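Local coordinates for protein glutamate--tRNA ligase (PDB 6B1Z) that probably catalyses the ATP-dependent attachment of glutamate to its cognate tRNA, as a class I aminoacyl-tRNA synthetase, at residues 182-186 / 252-257; 34-38 / 224-228; 316-320 / 330-334. All blocks are in the same frame, centred on the assembly; numbering follows the deposited sequence.

Contact 1: 182-186 / 252-257; sequences NDIIR and EFAHLS. With EDO (1,2-ethanediol), chain R.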
ATOM      1  N   ASN A 182       8.450  16.438  21.492  1.00 15.93           N
ATOM      2  CA  ASN A 182       7.507  15.490  22.073  1.00 15.53           C
ATOM      3  C   ASN A 182       6.664  14.943  20.934  1.00 16.41           C
ATOM      4  O   ASN A 182       5.856  15.678  20.356  1.00 21.44           O
ATOM      5  CB  ASN A 182       6.629  16.168  23.128  1.00 17.92           C
ATOM      6  CG  ASN A 182       5.823  15.184  23.947  1.00 24.29           C
ATOM      7  OD1 ASN A 182       5.806  13.995  23.667  1.00 21.93           O
ATOM      8  ND2 ASN A 182       5.160  15.683  24.986  1.00 29.73           N
ATOM      9  N   ASP A 183       6.849  13.666  20.618  1.00 14.11           N
ATOM     10  CA  ASP A 183       6.129  13.008  19.533  1.00 15.40           C
ATOM     11  C   ASP A 183       5.124  12.018  20.112  1.00 14.68           C
ATOM     12  O   ASP A 183       5.413  11.328  21.087  1.00 17.56           O
ATOM     13  CB  ASP A 183       7.108  12.267  18.615  1.00 16.26           C
ATOM     14  CG  ASP A 183       6.435  11.748  17.355  1.00 16.15           C
ATOM     15  OD1 ASP A 183       6.110  10.536  17.301  1.00 16.59           O
ATOM     16  OD2 ASP A 183       6.197  12.590  16.470  1.00 18.48           O
ATOM     17  N   ILE A 184       3.948  11.922  19.473  1.00 14.98           N
ATOM     18  CA  ILE A 184       2.909  11.021  19.968  1.00 16.05           C
ATOM     19  C   ILE A 184       3.377   9.568  19.935  1.00 17.72           C
ATOM     20  O   ILE A 184       3.090   8.794  20.854  1.00 21.68           O
ATOM     21  CB  ILE A 184       1.606  11.223  19.166  1.00 17.59           C
ATOM     22  CG1 ILE A 184       0.960  12.561  19.535  1.00 17.81           C
ATOM     23  CG2 ILE A 184       0.626  10.060  19.410  1.00 19.02           C
ATOM     24  CD1 ILE A 184      -0.171  12.975  18.559  1.00 19.29           C
ATOM     25  N   ILE A 185       4.098   9.173  18.884  1.00 19.33           N
ATOM     26  CA  ILE A 185       4.594   7.799  18.771  1.00 17.08           C
ATOM     27  C   ILE A 185       5.916   7.621  19.503  1.00 19.73           C
ATOM     28  O   ILE A 185       6.103   6.657  20.258  1.00 21.23           O
ATOM     29  CB  ILE A 185       4.762   7.401  17.288  1.00 20.00           C
ATOM     30  CG1 ILE A 185       3.493   7.666  16.472  1.00 31.51           C
ATOM     31  CG2 ILE A 185       5.202   5.930  17.189  1.00 18.28           C
ATOM     32  CD1 ILE A 185       2.396   6.705  16.730  1.00 30.37           C
ATOM     33  N   ARG A 186       6.859   8.525  19.249  1.00 20.28           N
ATOM     34  CA  ARG A 186       8.241   8.315  19.660  1.00 19.30           C
ATOM     35  C   ARG A 186       8.555   8.861  21.044  1.00 22.60           C
ATOM     36  O   ARG A 186       9.634   8.561  21.573  1.00 21.94           O
ATOM     37  CB  ARG A 186       9.189   8.939  18.632  1.00 19.50           C
ATOM     38  CG  ARG A 186       9.115   8.280  17.241  1.00 23.65           C
ATOM     39  CD  ARG A 186       9.705   6.879  17.248  1.00 37.60           C
ATOM     40  NE  ARG A 186      11.161   6.899  17.375  1.00 40.91           N
ATOM     41  CZ  ARG A 186      11.998   6.768  16.353  1.00 32.20           C
ATOM     42  NH1 ARG A 186      11.522   6.586  15.126  1.00 30.77           N
ATOM     43  NH2 ARG A 186      13.311   6.803  16.561  1.00 34.52           N
ATOM     44  N   GLU A 252       0.419  18.984  16.864  1.00 17.06           N
ATOM     45  CA  GLU A 252       1.038  17.778  17.409  1.00 15.92           C
ATOM     46  C   GLU A 252       1.573  16.921  16.271  1.00 16.27           C
ATOM     47  O   GLU A 252       1.073  16.981  15.145  1.00 17.72           O
ATOM     48  CB  GLU A 252       0.035  16.972  18.233  1.00 17.24           C
ATOM     49  CG  GLU A 252      -0.460  17.720  19.470  1.00 20.01           C
ATOM     50  CD  GLU A 252      -1.339  16.869  20.341  1.00 36.96           C
ATOM     51  OE1 GLU A 252      -0.855  15.823  20.826  1.00 35.24           O
ATOM     52  OE2 GLU A 252      -2.517  17.236  20.526  1.00 36.02           O
ATOM     53  N   PHE A 253       2.592  16.117  16.571  1.00 15.34           N
ATOM     54  CA  PHE A 253       3.225  15.243  15.589  1.00 14.39           C
ATOM     55  C   PHE A 253       3.172  13.793  16.039  1.00 17.58           C
ATOM     56  O   PHE A 253       3.222  13.496  17.236  1.00 18.32           O
ATOM     57  CB  PHE A 253       4.705  15.620  15.353  1.00 15.18           C
ATOM     58  CG  PHE A 253       4.892  16.959  14.719  1.00 15.25           C
ATOM     59  CD1 PHE A 253       4.902  18.105  15.502  1.00 16.07           C
ATOM     60  CD2 PHE A 253       5.062  17.074  13.351  1.00 19.95           C
ATOM     61  CE1 PHE A 253       5.060  19.351  14.921  1.00 18.19           C
ATOM     62  CE2 PHE A 253       5.222  18.319  12.763  1.00 20.28           C
ATOM     63  CZ  PHE A 253       5.227  19.456  13.556  1.00 20.05           C
ATOM     64  N   ALA A 254       3.072  12.892  15.056  1.00 15.79           N
ATOM     65  CA  ALA A 254       3.188  11.450  15.275  1.00 15.14           C
ATOM     66  C   ALA A 254       3.991  10.870  14.125  1.00 16.54           C
ATOM     67  O   ALA A 254       3.565  10.967  12.970  1.00 18.48           O
ATOM     68  CB  ALA A 254       1.807  10.788  15.352  1.00 18.45           C
ATOM     69  N   HIS A 255       5.140  10.268  14.426  1.00 15.32           N
ATOM     70  CA  HIS A 255       6.041   9.751  13.401  1.00 16.65           C
ATOM     71  C   HIS A 255       5.991   8.230  13.396  1.00 20.48           C
ATOM     72  O   HIS A 255       6.330   7.583  14.395  1.00 19.38           O
ATOM     73  CB  HIS A 255       7.462  10.264  13.619  1.00 15.40           C
ATOM     74  CG  HIS A 255       7.637  11.687  13.198  1.00 16.08           C
ATOM     75  ND1 HIS A 255       7.299  12.751  14.013  1.00 16.00           N
ATOM     76  CD2 HIS A 255       8.103  12.229  12.046  1.00 16.84           C
ATOM     77  CE1 HIS A 255       7.553  13.884  13.379  1.00 17.31           C
ATOM     78  NE2 HIS A 255       8.038  13.595  12.181  1.00 18.04           N
ATOM     79  N   LEU A 256       5.567   7.670  12.266  1.00 16.19           N
ATOM     80  CA  LEU A 256       5.392   6.233  12.102  1.00 15.72           C
ATOM     81  C   LEU A 256       6.687   5.577  11.637  1.00 17.22           C
ATOM     82  O   LEU A 256       7.301   6.013  10.658  1.00 20.48           O
ATOM     83  CB  LEU A 256       4.271   5.979  11.092  1.00 14.04           C
ATOM     84  CG  LEU A 256       2.948   6.682  11.408  1.00 15.69           C
ATOM     85  CD1 LEU A 256       2.009   6.616  10.200  1.00 16.71           C
ATOM     86  CD2 LEU A 256       2.282   6.034  12.627  1.00 18.32           C
ATOM     87  N   SER A 257       7.091   4.519  12.325  1.00 19.02           N
ATOM     88  CA  SER A 257       8.334   3.839  11.980  1.00 20.68           C
ATOM     89  C   SER A 257       8.199   3.126  10.638  1.00 19.57           C
ATOM     90  O   SER A 257       7.131   2.615  10.293  1.00 20.26           O
ATOM     91  CB  SER A 257       8.710   2.849  13.086  1.00 24.09           C
ATOM     92  OG  SER A 257       8.924   3.557  14.306  1.00 24.22           O
TER
HETATM   93  C1  EDO R 617       4.471   2.635  13.136  1.00 20.67           C
HETATM   94  O1  EDO R 617       5.303   3.297  14.106  1.00 23.28           O
HETATM   95  C2  EDO R 617       4.319   1.174  13.540  1.00 19.62           C
HETATM   96  O2  EDO R 617       5.597   0.541  13.380  1.00 24.60           O
HETATM   97  O   HOH W   1       3.565  16.458  19.338  1.00 20.55           O
HETATM   98  O   HOH W   2       8.919   6.348  14.300  1.00 26.16           O

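Contact 2: 34-38 / 224-228; sequences YDYLF and THVIR. With FMT (formic acid), chain C.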
ATOM      1  N   TYR A  34      -4.101   5.833   8.675  1.00 16.12           N
ATOM      2  CA  TYR A  34      -4.095   6.307  10.057  1.00 14.24           C
ATOM      3  C   TYR A  34      -4.615   7.744  10.156  1.00 16.87           C
ATOM      4  O   TYR A  34      -5.288   8.083  11.140  1.00 18.41           O
ATOM      5  CB  TYR A  34      -2.693   6.155  10.666  1.00 15.30           C
ATOM      6  CG  TYR A  34      -2.251   4.720  10.958  1.00 15.83           C
ATOM      7  CD1 TYR A  34      -3.112   3.624  10.791  1.00 15.45           C
ATOM      8  CD2 TYR A  34      -0.964   4.460  11.405  1.00 17.97           C
ATOM      9  CE1 TYR A  34      -2.680   2.323  11.059  1.00 16.90           C
ATOM     10  CE2 TYR A  34      -0.532   3.164  11.683  1.00 20.20           C
ATOM     11  CZ  TYR A  34      -1.387   2.103  11.506  1.00 17.54           C
ATOM     12  OH  TYR A  34      -0.940   0.843  11.792  1.00 19.21           O
ATOM     13  N   ASP A  35      -4.333   8.593   9.155  1.00 16.25           N
ATOM     14  CA  ASP A  35      -4.993   9.899   9.062  1.00 15.73           C
ATOM     15  C   ASP A  35      -6.510   9.760   9.085  1.00 17.40           C
ATOM     16  O   ASP A  35      -7.211  10.452   9.839  1.00 18.01           O
ATOM     17  CB  ASP A  35      -4.608  10.603   7.759  1.00 16.09           C
ATOM     18  CG  ASP A  35      -3.266  11.261   7.797  1.00 19.13           C
ATOM     19  OD1 ASP A  35      -2.908  11.862   8.838  1.00 17.82           O
ATOM     20  OD2 ASP A  35      -2.576  11.215   6.742  1.00 17.07           O
ATOM     21  N   TYR A  36      -7.033   8.903   8.204  1.00 16.17           N
ATOM     22  CA  TYR A  36      -8.473   8.735   8.058  1.00 16.84           C
ATOM     23  C   TYR A  36      -9.094   8.197   9.339  1.00 18.49           C
ATOM     24  O   TYR A  36     -10.086   8.742   9.843  1.00 19.39           O
ATOM     25  CB  TYR A  36      -8.736   7.790   6.885  1.00 16.14           C
ATOM     26  CG  TYR A  36     -10.192   7.593   6.527  1.00 17.06           C
ATOM     27  CD1 TYR A  36     -10.918   8.596   5.901  1.00 18.18           C
ATOM     28  CD2 TYR A  36     -10.834   6.390   6.803  1.00 18.34           C
ATOM     29  CE1 TYR A  36     -12.242   8.409   5.563  1.00 18.63           C
ATOM     30  CE2 TYR A  36     -12.155   6.194   6.471  1.00 18.98           C
ATOM     31  CZ  TYR A  36     -12.862   7.212   5.854  1.00 20.75           C
ATOM     32  OH  TYR A  36     -14.190   7.021   5.527  1.00 24.86           O
ATOM     33  N   LEU A  37      -8.499   7.138   9.892  1.00 16.24           N
ATOM     34  CA  LEU A  37      -9.030   6.543  11.113  1.00 17.43           C
ATOM     35  C   LEU A  37      -9.000   7.533  12.265  1.00 19.89           C
ATOM     36  O   LEU A  37      -9.962   7.621  13.037  1.00 20.44           O
ATOM     37  CB  LEU A  37      -8.239   5.282  11.475  1.00 18.66           C
ATOM     38  CG  LEU A  37      -8.324   4.103  10.492  1.00 16.91           C
ATOM     39  CD1 LEU A  37      -7.458   2.935  10.963  1.00 20.25           C
ATOM     40  CD2 LEU A  37      -9.775   3.657  10.324  1.00 18.50           C
ATOM     41  N   PHE A  38      -7.913   8.300  12.389  1.00 17.87           N
ATOM     42  CA  PHE A  38      -7.820   9.269  13.479  1.00 19.53           C
ATOM     43  C   PHE A  38      -8.861  10.369  13.321  1.00 22.66           C
ATOM     44  O   PHE A  38      -9.535  10.739  14.291  1.00 21.30           O
ATOM     45  CB  PHE A  38      -6.410   9.859  13.545  1.00 18.98           C
ATOM     46  CG  PHE A  38      -6.181  10.758  14.732  1.00 18.73           C
ATOM     47  CD1 PHE A  38      -5.966  10.231  15.991  1.00 18.44           C
ATOM     48  CD2 PHE A  38      -6.170  12.140  14.578  1.00 22.50           C
ATOM     49  CE1 PHE A  38      -5.757  11.062  17.078  1.00 22.50           C
ATOM     50  CE2 PHE A  38      -5.960  12.969  15.667  1.00 23.38           C
ATOM     51  CZ  PHE A  38      -5.747  12.431  16.904  1.00 23.55           C
ATOM     52  N   THR A 224      -4.322  20.080  13.107  1.00 17.58           N
ATOM     53  CA  THR A 224      -4.064  19.845  14.528  1.00 15.81           C
ATOM     54  C   THR A 224      -3.066  18.722  14.791  1.00 17.88           C
ATOM     55  O   THR A 224      -2.372  18.753  15.818  1.00 17.25           O
ATOM     56  CB  THR A 224      -5.370  19.522  15.261  1.00 18.18           C
ATOM     57  OG1 THR A 224      -5.943  18.316  14.739  1.00 19.28           O
ATOM     58  CG2 THR A 224      -6.381  20.666  15.124  1.00 21.00           C
ATOM     59  N   HIS A 225      -3.001  17.723  13.913  1.00 17.54           N
ATOM     60  CA  HIS A 225      -2.161  16.549  14.123  1.00 15.48           C
ATOM     61  C   HIS A 225      -1.499  16.199  12.805  1.00 14.64           C
ATOM     62  O   HIS A 225      -2.195  15.931  11.813  1.00 17.16           O
ATOM     63  CB  HIS A 225      -2.973  15.352  14.632  1.00 18.00           C
ATOM     64  CG  HIS A 225      -3.583  15.556  15.982  1.00 17.10           C
ATOM     65  ND1 HIS A 225      -4.695  16.345  16.183  1.00 19.42           N
ATOM     66  CD2 HIS A 225      -3.245  15.063  17.197  1.00 18.04           C
ATOM     67  CE1 HIS A 225      -5.014  16.333  17.465  1.00 21.30           C
ATOM     68  NE2 HIS A 225      -4.154  15.554  18.101  1.00 20.48           N
ATOM     69  N   VAL A 226      -0.170  16.196  12.799  1.00 14.32           N
ATOM     70  CA  VAL A 226       0.626  15.822  11.634  1.00 14.83           C
ATOM     71  C   VAL A 226       1.081  14.384  11.848  1.00 16.05           C
ATOM     72  O   VAL A 226       1.923  14.118  12.711  1.00 16.47           O
ATOM     73  CB  VAL A 226       1.823  16.767  11.448  1.00 15.62           C
ATOM     74  CG1 VAL A 226       2.768  16.258  10.375  1.00 16.50           C
ATOM     75  CG2 VAL A 226       1.327  18.164  11.113  1.00 15.42           C
ATOM     76  N   ILE A 227       0.530  13.465  11.058  1.00 14.66           N
ATOM     77  CA  ILE A 227       0.854  12.045  11.111  1.00 16.01           C
ATOM     78  C   ILE A 227       1.655  11.726   9.865  1.00 16.86           C
ATOM     79  O   ILE A 227       1.166  11.931   8.749  1.00 18.30           O
ATOM     80  CB  ILE A 227      -0.410  11.178  11.176  1.00 15.08           C
ATOM     81  CG1 ILE A 227      -1.280  11.551  12.381  1.00 16.49           C
ATOM     82  CG2 ILE A 227      -0.024   9.697  11.192  1.00 19.03           C
ATOM     83  CD1 ILE A 227      -2.679  10.900  12.406  1.00 18.20           C
ATOM     84  N   ARG A 228       2.885  11.244  10.038  1.00 14.45           N
ATOM     85  CA  ARG A 228       3.754  11.060   8.877  1.00 16.00           C
ATOM     86  C   ARG A 228       4.850  10.051   9.201  1.00 16.03           C
ATOM     87  O   ARG A 228       4.996   9.608  10.343  1.00 16.51           O
ATOM     88  CB  ARG A 228       4.344  12.402   8.430  1.00 16.96           C
ATOM     89  CG  ARG A 228       5.271  13.033   9.444  1.00 18.91           C
ATOM     90  CD  ARG A 228       5.627  14.464   9.035  1.00 16.49           C
ATOM     91  NE  ARG A 228       6.603  15.020   9.969  1.00 16.05           N
ATOM     92  CZ  ARG A 228       6.980  16.298  10.009  1.00 18.53           C
ATOM     93  NH1 ARG A 228       6.436  17.186   9.182  1.00 18.50           N
ATOM     94  NH2 ARG A 228       7.889  16.682  10.898  1.00 22.32           N
TER
HETATM   95  C   FMT C 602       4.681  15.848   5.999  1.00 21.69           C
HETATM   96  O1  FMT C 602       3.716  15.082   6.104  1.00 23.95           O
HETATM   97  O2  FMT C 602       4.891  16.812   6.752  1.00 21.09           O
HETATM   98  O   HOH W   3      -1.866  14.522   9.414  1.00 16.35           O
HETATM   99  O   HOH W   4      -0.286  12.472   6.683  1.00 18.42           O

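Contact 3: 316-320 / 330-334; sequences WSPAD and MIKEF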
ATOM      1  N   TRP A 316      -0.213  -1.532  14.524  1.00 22.67           N
ATOM      2  CA  TRP A 316      -1.321  -1.235  15.415  1.00 21.41           C
ATOM      3  C   TRP A 316      -1.973  -2.556  15.764  1.00 30.90           C
ATOM      4  O   TRP A 316      -2.179  -3.393  14.884  1.00 29.16           O
ATOM      5  CB  TRP A 316      -2.330  -0.276  14.768  1.00 23.67           C
ATOM      6  CG  TRP A 316      -3.622  -0.097  15.540  1.00 23.40           C
ATOM      7  CD1 TRP A 316      -3.770   0.452  16.783  1.00 28.42           C
ATOM      8  CD2 TRP A 316      -4.942  -0.441  15.095  1.00 25.60           C
ATOM      9  NE1 TRP A 316      -5.098   0.453  17.147  1.00 26.64           N
ATOM     10  CE2 TRP A 316      -5.837  -0.092  16.128  1.00 26.78           C
ATOM     11  CE3 TRP A 316      -5.450  -1.020  13.928  1.00 31.12           C
ATOM     12  CZ2 TRP A 316      -7.212  -0.296  16.025  1.00 31.14           C
ATOM     13  CZ3 TRP A 316      -6.814  -1.228  13.829  1.00 33.60           C
ATOM     14  CH2 TRP A 316      -7.680  -0.869  14.872  1.00 35.15           C
ATOM     15  N   SER A 317      -2.233  -2.767  17.046  1.00 38.19           N
ATOM     16  CA  SER A 317      -2.937  -3.959  17.508  1.00 55.83           C
ATOM     17  C   SER A 317      -4.083  -3.491  18.388  1.00 52.18           C
ATOM     18  O   SER A 317      -3.836  -2.978  19.500  1.00 57.87           O
ATOM     19  CB  SER A 317      -2.006  -4.914  18.252  1.00 54.77           C
ATOM     20  OG  SER A 317      -0.997  -4.215  18.963  1.00 48.32           O
ATOM     21  N   PRO A 318      -5.325  -3.609  17.928  1.00 47.74           N
ATOM     22  CA  PRO A 318      -6.462  -3.230  18.769  1.00 53.88           C
ATOM     23  C   PRO A 318      -6.448  -4.003  20.079  1.00 50.62           C
ATOM     24  O   PRO A 318      -6.051  -5.169  20.133  1.00 43.63           O
ATOM     25  CB  PRO A 318      -7.678  -3.596  17.909  1.00 50.94           C
ATOM     26  CG  PRO A 318      -7.170  -4.605  16.934  1.00 50.41           C
ATOM     27  CD  PRO A 318      -5.750  -4.228  16.663  1.00 41.14           C
ATOM     28  N   ALA A 319      -6.884  -3.327  21.147  1.00 51.27           N
ATOM     29  CA  ALA A 319      -6.791  -3.904  22.485  1.00 53.87           C
ATOM     30  C   ALA A 319      -7.562  -5.213  22.603  1.00 52.24           C
ATOM     31  O   ALA A 319      -7.232  -6.047  23.455  1.00 44.78           O
ATOM     32  CB  ALA A 319      -7.291  -2.900  23.527  1.00 52.19           C
ATOM     33  N   ASP A 320      -8.577  -5.420  21.763  1.00 53.43           N
ATOM     34  CA  ASP A 320      -9.403  -6.619  21.848  1.00 51.15           C
ATOM     35  C   ASP A 320      -8.788  -7.827  21.150  1.00 51.84           C
ATOM     36  O   ASP A 320      -9.374  -8.915  21.206  1.00 51.60           O
ATOM     37  CB  ASP A 320     -10.802  -6.343  21.279  1.00 59.86           C
ATOM     38  CG  ASP A 320     -10.775  -5.856  19.835  1.00 60.59           C
ATOM     39  OD1 ASP A 320      -9.697  -5.869  19.205  1.00 57.37           O
ATOM     40  OD2 ASP A 320     -11.846  -5.457  19.326  1.00 60.02           O
ATOM     41  N   MET A 330     -12.620  -0.345  12.708  1.00 22.02           N
ATOM     42  CA  MET A 330     -11.335   0.317  12.918  1.00 19.69           C
ATOM     43  C   MET A 330     -11.524   1.772  13.312  1.00 19.55           C
ATOM     44  O   MET A 330     -10.814   2.274  14.190  1.00 21.91           O
ATOM     45  CB  MET A 330     -10.467   0.216  11.666  1.00 17.48           C
ATOM     46  CG  MET A 330      -9.964  -1.193  11.416  1.00 18.61           C
ATOM     47  SD  MET A 330      -8.692  -1.343  10.153  1.00 20.60           S
ATOM     48  CE  MET A 330      -9.632  -1.133   8.644  1.00 23.26           C
ATOM     49  N   ILE A 331     -12.471   2.471  12.674  1.00 19.32           N
ATOM     50  CA  ILE A 331     -12.765   3.848  13.076  1.00 18.68           C
ATOM     51  C   ILE A 331     -13.163   3.910  14.545  1.00 21.33           C
ATOM     52  O   ILE A 331     -12.728   4.803  15.288  1.00 24.72           O
ATOM     53  CB  ILE A 331     -13.865   4.450  12.176  1.00 18.73           C
ATOM     54  CG1 ILE A 331     -13.311   4.734  10.778  1.00 21.30           C
ATOM     55  CG2 ILE A 331     -14.422   5.728  12.807  1.00 20.43           C
ATOM     56  CD1 ILE A 331     -14.382   5.006   9.724  1.00 22.35           C
ATOM     57  N   LYS A 332     -13.987   2.966  14.992  1.00 23.55           N
ATOM     58  CA  LYS A 332     -14.488   3.028  16.360  1.00 28.88           C
ATOM     59  C   LYS A 332     -13.377   2.818  17.387  1.00 28.49           C
ATOM     60  O   LYS A 332     -13.418   3.417  18.465  1.00 31.39           O
ATOM     61  CB  LYS A 332     -15.603   1.998  16.548  1.00 29.86           C
ATOM     62  N   GLU A 333     -12.368   1.998  17.085  1.00 25.45           N
ATOM     63  CA  GLU A 333     -11.416   1.634  18.124  1.00 31.21           C
ATOM     64  C   GLU A 333     -10.003   2.153  17.897  1.00 29.84           C
ATOM     65  O   GLU A 333      -9.156   1.970  18.784  1.00 32.59           O
ATOM     66  CB  GLU A 333     -11.379   0.114  18.314  1.00 37.50           C
ATOM     67  CG  GLU A 333     -10.929  -0.700  17.131  1.00 43.24           C
ATOM     68  CD  GLU A 333     -10.928  -2.183  17.457  1.00 68.73           C
ATOM     69  OE1 GLU A 333     -10.559  -2.533  18.598  1.00 71.44           O
ATOM     70  OE2 GLU A 333     -11.311  -2.997  16.590  1.00 80.57           O
ATOM     71  N   PHE A 334      -9.730   2.822  16.777  1.00 24.81           N
ATOM     72  CA  PHE A 334      -8.374   3.294  16.515  1.00 20.57           C
ATOM     73  C   PHE A 334      -7.928   4.292  17.573  1.00 25.04           C
ATOM     74  O   PHE A 334      -8.613   5.282  17.851  1.00 25.84           O
ATOM     75  CB  PHE A 334      -8.273   3.942  15.136  1.00 19.48           C
ATOM     76  CG  PHE A 334      -6.857   4.317  14.754  1.00 19.78           C
ATOM     77  CD1 PHE A 334      -5.930   3.333  14.450  1.00 23.16           C
ATOM     78  CD2 PHE A 334      -6.456   5.644  14.742  1.00 20.32           C
ATOM     79  CE1 PHE A 334      -4.616   3.665  14.106  1.00 21.67           C
ATOM     80  CE2 PHE A 334      -5.153   5.998  14.400  1.00 19.51           C
ATOM     81  CZ  PHE A 334      -4.228   5.002  14.080  1.00 20.50           C
TER
HETATM   82  O   HOH W   5      -6.712   1.136  19.337  1.00 31.89           O

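Contact 1: 182-186 / 252-257
Asp-183 reaches His-255 because its CG stands anti to the backbone N (chi1 -171°), while the imidazole of His-255 swings back beside its own backbone N (chi1 -76°); the two side chains lie roughly perpendicular. His-255 ND1 donates to Asp-183 OD2 over 2.7 Å in an almost straight bond. The oxygen lies in the imidazole plane, yet the proton arrives from above the carboxylate plane. Asp-183 OD1 takes three backbone N-H groups: His-255 N at 3.0 Å on the syn lone pair, Arg-186 N on the anti one, and Ile-185 N from above the plane. This grip fixes the carboxylate's rotation and probably favours its charged form. Ile-184 N bonds to Phe-253 O at 2.8 Å. Ala-254 CB packs 3.7 Å from Ile-185 CG1. Water 2 joins Arg-186 NH1, His-255 O and Ser-257 OG; Arg-186 NH1 also forms a salt bridge with Glu-230, and Ser-257 OG bonds to Lys-341 O. Ile-184 O is a ligand of the magnesium ion. The pattern is an Asx turn at the hairpin between strands 178-183 and 187-192, tied by a His-carboxylate bond to strand 252-256 of the catalytic domain's parallel sheet.

Contact 2: 34-38 / 224-228
Phe-38 points the edge of its ring at the face of His-225, a T-shaped pair with centroids 4.7 Å apart and planes inclined at 58°. Phe-38 CE2 stands over the centre of the imidazole, 3.5 Å from His-225 CG, and CZ comes down beside it near CD2 and NE2. The phenyl group gets there because CG of Phe-38 is anti to its backbone N (chi1 -174°), which throws the ring out from helix 26-41 toward the strand. The imidazole is steadied at its edge, in plane, by a hydrogen bond between Thr-224 OG1 and His-225 ND1 at 2.7 Å. Two residues further along the strand, Ile-227 turns its side chain to the helix, with CD1 4.0 Å from Phe-38 CB. Here a helix packs on the sheet of the class I catalytic domain, a Rossmann-like fold; helix 34-38 and strand 225-228 run roughly antiparallel. The side chains of Asp-35 and Ile-227 run alongside each other, pointing opposite ways, with Asp-35 OD1 3.5 Å from Ile-227 CB. The buried carboxylate meets the strand through water: water 3 lies between Asp-35 OD1 and the backbone of His-225 and Ile-227, and water 4 between Asp-35 OD2 and Ile-227 O. On the strand's other face, Arg-228 NH1 donates to O2 of a formic acid, probably from the crystallisation liquor.

Contact 3: 316-320 / 330-334
Phe-334 meets the indole of Trp-316 over one face, its edge turned to that face, with planes 62° apart and 5.0 Å between the five-membered ring and the phenyl centroid. Phe-334 CD1 is the atom that comes down, 3.8 Å from Trp-316 CE2. Pro-318 CD lies over the opposite face of the indole, so the ring is held between a proline of its own segment and the phenyl group that follows the helix. Trp-316 extends this way because its CG is anti to the backbone N (chi1 170°).

Apolar and sulfur contacts line the edge of the same ring. Met-330 CG approaches Trp-316 CZ3 at 4.0 Å, and its SD makes an oblique Met-aromatic contact, 5.4 Å from the centroid of the six-membered ring. Glu-333 CG lies in the indole plane, 3.9 Å from Trp-316 CZ2.

The polar link runs through water 5, which takes the N-H of Trp-316 NE1 at 2.8 Å and passes the link on to Glu-333 O at the end of the helix. Glu-333 OE1 and Asp-320 OD2 are like charges close together at 3.3 Å, two acceptors with no bond between them and with their carboxylate planes perpendicular. Their proximity could raise the proton affinity of one or both groups. Asp-320 OD1 does accept from Lys-322 N. Overall this is a loop folded back on the C-terminal end of helix 327-333, closed by an indole held between Pro-318 and Phe-334 and bordering helix 26-41 of the catalytic domain.

From the N terminus, helix 26-41 comes first; 185 residues separate 34-38 from 224-228, where strand 225-229 closes contact 2. Inside that long loop lies 182-186, whose own partner, strand 252-256, follows after contact 2 has closed, so contacts 1 and 2 cross along the chain. They also meet in space: the two strands are parallel neighbours in one sheet, with the helix packed by contact 2 and the hairpin turn bound by contact 1. Contact 3 comes later, a short loop in series with both. It touches contact 2 where Tyr-34 and Leu-37 meet Trp-316, Ile-331 and Phe-334, carrying the packing on from helix 26-41 to helix 327-333.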